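Local atomic coordinates of endoglucanase E-5 (Thermobifida fusca, PDB entry 2CKS), a protein that catalyses endohydrolysis of beta-1,4-glucosidic linkages in cellulose, lichenin and cereal beta-D-glucans, this chain being its family 5 catalytic domain. Residues Ala137-Gly142 with Ala202-Ala207; Gly171-Ser176 with Val180-Gly185. All coordinates share one frame; numbering follows the deposited sequence.

Contact 1 (Ala137-Gly142 with Ala202-Ala207)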
loop_
_atom_site.group_PDB
_atom_site.type_symbol
_atom_site.label_atom_id
_atom_site.label_comp_id
_atom_site.label_asym_id
_atom_site.label_seq_id
_atom_site.Cartn_x
_atom_site.Cartn_y
_atom_site.Cartn_z
ATOM N N ALA A 137 6.644 -5.502 4.653
ATOM C CA ALA A 137 6.058 -5.722 5.976
ATOM C C ALA A 137 4.996 -4.666 6.283
ATOM O O ALA A 137 5.297 -3.624 6.860
ATOM C CB ALA A 137 7.151 -5.699 7.047
ATOM N N ASN A 138 3.763 -4.953 5.885
ATOM C CA ASN A 138 2.617 -4.042 6.043
ATOM C C ASN A 138 2.603 -3.202 7.330
ATOM O O ASN A 138 2.776 -1.974 7.275
ATOM C CB ASN A 138 1.327 -4.867 5.925
ATOM C CG ASN A 138 0.099 -4.141 6.423
ATOM O OD1 ASN A 138 -0.188 -3.023 6.000
ATOM N ND2 ASN A 138 -0.628 -4.768 7.356
ATOM N N GLU A 139 2.390 -3.856 8.474
ATOM C CA GLU A 139 2.192 -3.162 9.753
ATOM C C GLU A 139 2.949 -3.820 10.910
ATOM O O GLU A 139 2.359 -4.510 11.737
ATOM C CB GLU A 139 0.694 -3.036 10.075
ATOM C CG GLU A 139 0.012 -1.923 9.291
ATOM C CD GLU A 139 -1.365 -1.546 9.814
ATOM O OE1 GLU A 139 -1.896 -2.269 10.693
ATOM O OE2 GLU A 139 -1.926 -0.517 9.340
ATOM N N PRO A 140 4.256 -3.570 10.990
ATOM C CA PRO A 140 5.031 -4.018 12.157
ATOM C C PRO A 140 4.418 -3.444 13.420
ATOM O O PRO A 140 3.990 -2.297 13.418
ATOM C CB PRO A 140 6.425 -3.409 11.925
ATOM C CG PRO A 140 6.506 -3.158 10.439
ATOM C CD PRO A 140 5.095 -2.820 10.038
ATOM N N ASN A 141 4.327 -4.236 14.474
ATOM C CA ASN A 141 3.882 -3.723 15.756
ATOM C C ASN A 141 4.477 -4.534 16.899
ATOM O O ASN A 141 4.758 -5.725 16.753
ATOM C CB ASN A 141 2.341 -3.663 15.822
ATOM C CG ASN A 141 1.679 -5.009 15.601
ATOM O OD1 ASN A 141 1.356 -5.711 16.564
ATOM N ND2 ASN A 141 1.442 -5.369 14.331
ATOM N N GLY A 142 4.698 -3.850 18.016
ATOM C CA GLY A 142 5.288 -4.451 19.197
ATOM C C GLY A 142 6.789 -4.649 19.097
ATOM O O GLY A 142 7.376 -5.331 19.937
ATOM N N ALA A 202 6.593 3.391 4.920
ATOM C CA ALA A 202 5.137 3.416 4.956
ATOM C C ALA A 202 4.576 4.214 6.124
ATOM O O ALA A 202 5.108 4.185 7.236
ATOM C CB ALA A 202 4.608 2.008 4.992
ATOM N N PHE A 203 3.470 4.911 5.865
ATOM C CA PHE A 203 2.661 5.532 6.897
ATOM C C PHE A 203 1.198 5.191 6.675
ATOM O O PHE A 203 0.703 5.232 5.551
ATOM C CB PHE A 203 2.852 7.046 6.882
ATOM C CG PHE A 203 2.067 7.772 7.942
ATOM C CD1 PHE A 203 2.348 7.580 9.289
ATOM C CD2 PHE A 203 1.057 8.649 7.594
ATOM C CE1 PHE A 203 1.630 8.257 10.265
ATOM C CE2 PHE A 203 0.335 9.328 8.569
ATOM C CZ PHE A 203 0.632 9.142 9.900
ATOM N N HIS A 204 0.525 4.830 7.759
ATOM C CA HIS A 204 -0.891 4.488 7.744
ATOM C C HIS A 204 -1.634 5.364 8.720
ATOM O O HIS A 204 -1.160 5.604 9.824
ATOM C CB HIS A 204 -1.091 3.038 8.175
ATOM C CG HIS A 204 -0.530 2.033 7.215
ATOM N ND1 HIS A 204 -0.717 0.677 7.375
ATOM C CD2 HIS A 204 0.214 2.178 6.093
ATOM C CE1 HIS A 204 -0.115 0.034 6.390
ATOM N NE2 HIS A 204 0.461 0.920 5.601
ATOM N N PHE A 205 -2.824 5.803 8.337
ATOM C CA PHE A 205 -3.647 6.614 9.223
ATOM C C PHE A 205 -5.126 6.387 8.933
ATOM O O PHE A 205 -5.503 6.025 7.826
ATOM C CB PHE A 205 -3.304 8.100 9.088
ATOM C CG PHE A 205 -3.695 8.706 7.760
ATOM C CD1 PHE A 205 -4.974 9.227 7.561
ATOM C CD2 PHE A 205 -2.787 8.767 6.709
ATOM C CE1 PHE A 205 -5.347 9.778 6.334
ATOM C CE2 PHE A 205 -3.153 9.325 5.476
ATOM C CZ PHE A 205 -4.432 9.825 5.287
ATOM N N TYR A 206 -5.949 6.667 9.934
ATOM C CA TYR A 206 -7.394 6.585 9.844
ATOM C C TYR A 206 -7.903 7.909 10.409
ATOM O O TYR A 206 -7.770 8.161 11.604
ATOM C CB TYR A 206 -7.899 5.352 10.606
ATOM C CG TYR A 206 -7.600 4.096 9.829
ATOM C CD1 TYR A 206 -8.522 3.584 8.932
ATOM C CD2 TYR A 206 -6.362 3.467 9.927
ATOM C CE1 TYR A 206 -8.245 2.452 8.182
ATOM C CE2 TYR A 206 -6.067 2.338 9.168
ATOM C CZ TYR A 206 -7.018 1.836 8.296
ATOM O OH TYR A 206 -6.763 0.708 7.543
ATOM N N ALA A 207 -8.452 8.751 9.535
ATOM C CA ALA A 207 -8.652 10.173 9.829
ATOM C C ALA A 207 -9.570 10.478 11.009
ATOM O O ALA A 207 -9.385 11.496 11.671
ATOM C CB ALA A 207 -9.134 10.910 8.585
#

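Contact 2 (Gly171-Ser176 with Val180-Gly185)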
loop_
_atom_site.group_PDB
_atom_site.type_symbol
_atom_site.label_atom_id
_atom_site.label_comp_id
_atom_site.label_asym_id
_atom_site.label_seq_id
_atom_site.Cartn_x
_atom_site.Cartn_y
_atom_site.Cartn_z
ATOM N N GLY A 171 7.801 -1.018 6.119
ATOM C CA GLY A 171 6.870 -0.703 7.186
ATOM C C GLY A 171 7.572 -0.031 8.352
ATOM O O GLY A 171 8.777 -0.148 8.494
ATOM N N THR A 172 6.811 0.678 9.170
ATOM C CA THR A 172 7.372 1.431 10.283
ATOM C C THR A 172 6.726 1.045 11.610
ATOM O O THR A 172 5.755 0.285 11.661
ATOM C CB THR A 172 7.298 2.959 10.009
ATOM O OG1 THR A 172 5.951 3.388 9.772
ATOM C CG2 THR A 172 8.058 3.324 8.737
ATOM N N ARG A 173 7.294 1.549 12.693
ATOM C CA ARG A 173 6.848 1.171 14.031
ATOM C C ARG A 173 5.384 1.499 14.280
ATOM O O ARG A 173 4.875 2.505 13.805
ATOM C CB ARG A 173 7.659 1.930 15.068
ATOM C CG ARG A 173 9.001 1.374 15.363
ATOM C CD ARG A 173 9.603 2.028 16.601
ATOM N NE ARG A 173 9.003 1.542 17.844
ATOM C CZ ARG A 173 9.051 2.179 19.017
ATOM N NH1 ARG A 173 9.677 3.347 19.150
ATOM N NH2 ARG A 173 8.475 1.632 20.080
ATOM N N GLY A 174 4.715 0.653 15.058
ATOM C CA GLY A 174 3.391 0.970 15.550
ATOM C C GLY A 174 2.333 0.982 14.472
ATOM O O GLY A 174 1.667 1.992 14.241
ATOM N N TRP A 175 2.178 -0.160 13.820
ATOM C CA TRP A 175 1.254 -0.313 12.698
ATOM C C TRP A 175 1.543 0.705 11.598
ATOM O O TRP A 175 0.644 1.329 11.031
ATOM C CB TRP A 175 -0.200 -0.236 13.165
ATOM C CG TRP A 175 -0.542 -1.309 14.124
ATOM C CD1 TRP A 175 -0.992 -2.556 13.830
ATOM C CD2 TRP A 175 -0.438 -1.241 15.545
ATOM N NE1 TRP A 175 -1.202 -3.266 14.987
ATOM C CE2 TRP A 175 -0.862 -2.484 16.057
ATOM C CE3 TRP A 175 -0.051 -0.247 16.445
ATOM C CZ2 TRP A 175 -0.903 -2.756 17.426
ATOM C CZ3 TRP A 175 -0.090 -0.520 17.807
ATOM C CH2 TRP A 175 -0.512 -1.765 18.279
ATOM N N SER A 176 2.824 0.838 11.283
ATOM C CA SER A 176 3.290 1.765 10.258
ATOM C C SER A 176 2.763 3.181 10.494
ATOM O O SER A 176 2.325 3.862 9.571
ATOM C CB SER A 176 2.966 1.238 8.860
ATOM O OG SER A 176 3.868 0.191 8.531
ATOM N N VAL A 180 4.377 6.830 15.769
ATOM C CA VAL A 180 3.510 7.729 16.546
ATOM C C VAL A 180 2.641 6.972 17.565
ATOM O O VAL A 180 2.488 7.409 18.707
ATOM C CB VAL A 180 2.623 8.603 15.626
ATOM C CG1 VAL A 180 1.627 9.429 16.441
ATOM C CG2 VAL A 180 3.478 9.515 14.761
ATOM N N SER A 181 2.096 5.835 17.155
ATOM C CA SER A 181 1.197 5.061 18.007
ATOM C C SER A 181 1.919 4.375 19.170
ATOM O O SER A 181 1.273 3.933 20.124
ATOM C CB SER A 181 0.451 4.018 17.179
ATOM O OG SER A 181 1.273 2.901 16.915
ATOM N N GLU A 182 3.247 4.295 19.093
ATOM C CA GLU A 182 4.058 3.679 20.155
ATOM C C GLU A 182 4.970 4.712 20.831
ATOM O O GLU A 182 6.042 4.376 21.343
ATOM C CB GLU A 182 4.840 2.478 19.594
ATOM C CG GLU A 182 3.915 1.310 19.236
ATOM C CD GLU A 182 4.621 0.081 18.681
ATOM O OE1 GLU A 182 5.862 0.108 18.532
ATOM O OE2 GLU A 182 3.915 -0.925 18.393
ATOM N N GLY A 183 4.532 5.972 20.822
ATOM C CA GLY A 183 5.202 7.056 21.526
ATOM C C GLY A 183 6.481 7.607 20.924
ATOM O O GLY A 183 7.275 8.236 21.624
ATOM N N SER A 184 6.688 7.387 19.628
ATOM C CA SER A 184 7.882 7.857 18.929
ATOM C C SER A 184 7.504 8.669 17.689
ATOM O O SER A 184 6.427 9.261 17.632
ATOM C CB SER A 184 8.787 6.676 18.564
ATOM O OG SER A 184 10.075 7.134 18.175
ATOM N N GLY A 185 8.390 8.717 16.701
ATOM C CA GLY A 185 8.148 9.498 15.501
ATOM C C GLY A 185 9.170 9.216 14.420
ATOM O O GLY A 185 10.061 8.395 14.613
HETATM O O HOH W 1 6.397 -1.520 16.461
#

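Contact 1 (Ala137-Gly142 with Ala202-Ala207)
E139 and N138 meet the H204 imidazole along its edge, each with one side-chain oxygen lying near the ring plane. H204 ND1 donates to E139 OE2 over 2.6 Å in an almost straight bond (N-H...O 175°), and OE2 receives it on its anti lone pair, away from OE1. The carboxylate is turned 44° against the ring, and the chain leading to it stays extended beyond CG. The methylene of E139 lies close as well, with its CG 3.3 Å from H204 ND1. E139 was modelled in two conformers, so this bond is established for one of them. N138 approaches at about a right angle to H204: its CB points away from the strand, but with CG anti to the backbone N (chi1 165°) the amide swings back, and OD1 comes 3.1 Å from H204 CE1. That oxygen takes its hydrogen bond from R61, while ND2 is held by the I102 carbonyl, so the amide is gripped at both ends. The setting is the C-terminal mouth of a TIM barrel, where the loop after strand 132-135 faces strand 199-206 in the active site, all three touching side chains being buried. E139 is the probable proton donor and, with E231, a ligand of zinc. H204 touches E231, the probable nucleophile, and Y206 OH hydrogen-bonds to E231 OE1. T230 OG1 bonds H204 NE2, so both ring nitrogens are engaged, which should hold the rotation of the imidazole. Within the loop, N141 ND2 donates to E139 O over 2.9 Å and also bonds the L103 carbonyl.

Contact 2 (Gly171-Ser176 with Val180-Gly185)
G174 and S181 bring the two backbones to 5.3 Å between CA atoms, where G174, W175 and S176, all with left-handed helical phi and psi, form a short turn against the 3-10 segment 180-181. The OG of S181 donates to G174 O over 2.9 Å, approaching from above the carbonyl plane at a C=O...O angle of 99°. That placement uses the crowded rotamer, with OG between the backbone N and the carbonyl carbon (chi1 79°); a second conformer was also modelled for S181. S181 OG also lies at the edge of the W175 indole, near its plane and 3.4 Å from W175 CE3. E182 lies over the glycine, its extended chain carrying the carboxylate to 3.5 Å between OE2 and G174 CA. E182 OE1 forms a salt bridge with R173 NH2 at 3.4 Å, the hydrogen bond within it being weak; the guanidinium and carboxylate planes are 62° apart, and E182 CB lies over one face of the guanidinium. A water links the two segments, accepting from G174 N and donating to E182 OE1 at 2.7 Å. The stronger protein partner of E182 is the backbone N of G142, which reaches OE2. Segment 171-176 leaves barrel strand 168-170 and carries the short, weakly bonded helix 173-176; the loop 180-185 then leads toward helix 187-191, so the contact folds one beta-alpha connection of the TIM barrel back on itself at the surface near the active site. W175 packs beside E139 there. Bent at chi3, R173 also sets NH1 3.5 Å from S184 CB, and E188 OE1 forms a salt bridge with R173 NH1 and a hydrogen bond with S184 OG. Across the base of the turn, T172 N donates to S176 OG over 3.1 Å.

From the N terminus, the chain leaves strand 132-135 through 137-142, runs along helix 145-162 and strand 168-170, and enters 171-176. Contact 2 closes a short loop there, with three residues between its segments, before helix 187-191 leads to strand 199-206, where 202-207 completes contact 1. Contact 2 is thus nested inside the long loop closed by contact 1, and their centres lie about 7 Å apart. S176 joins them: its O probably accepts from H204 N and its OG probably bonds N138 O. W175 packs on E139 and N141. Together they tie the ends of barrel strands 132-135, 168-170 and 199-206.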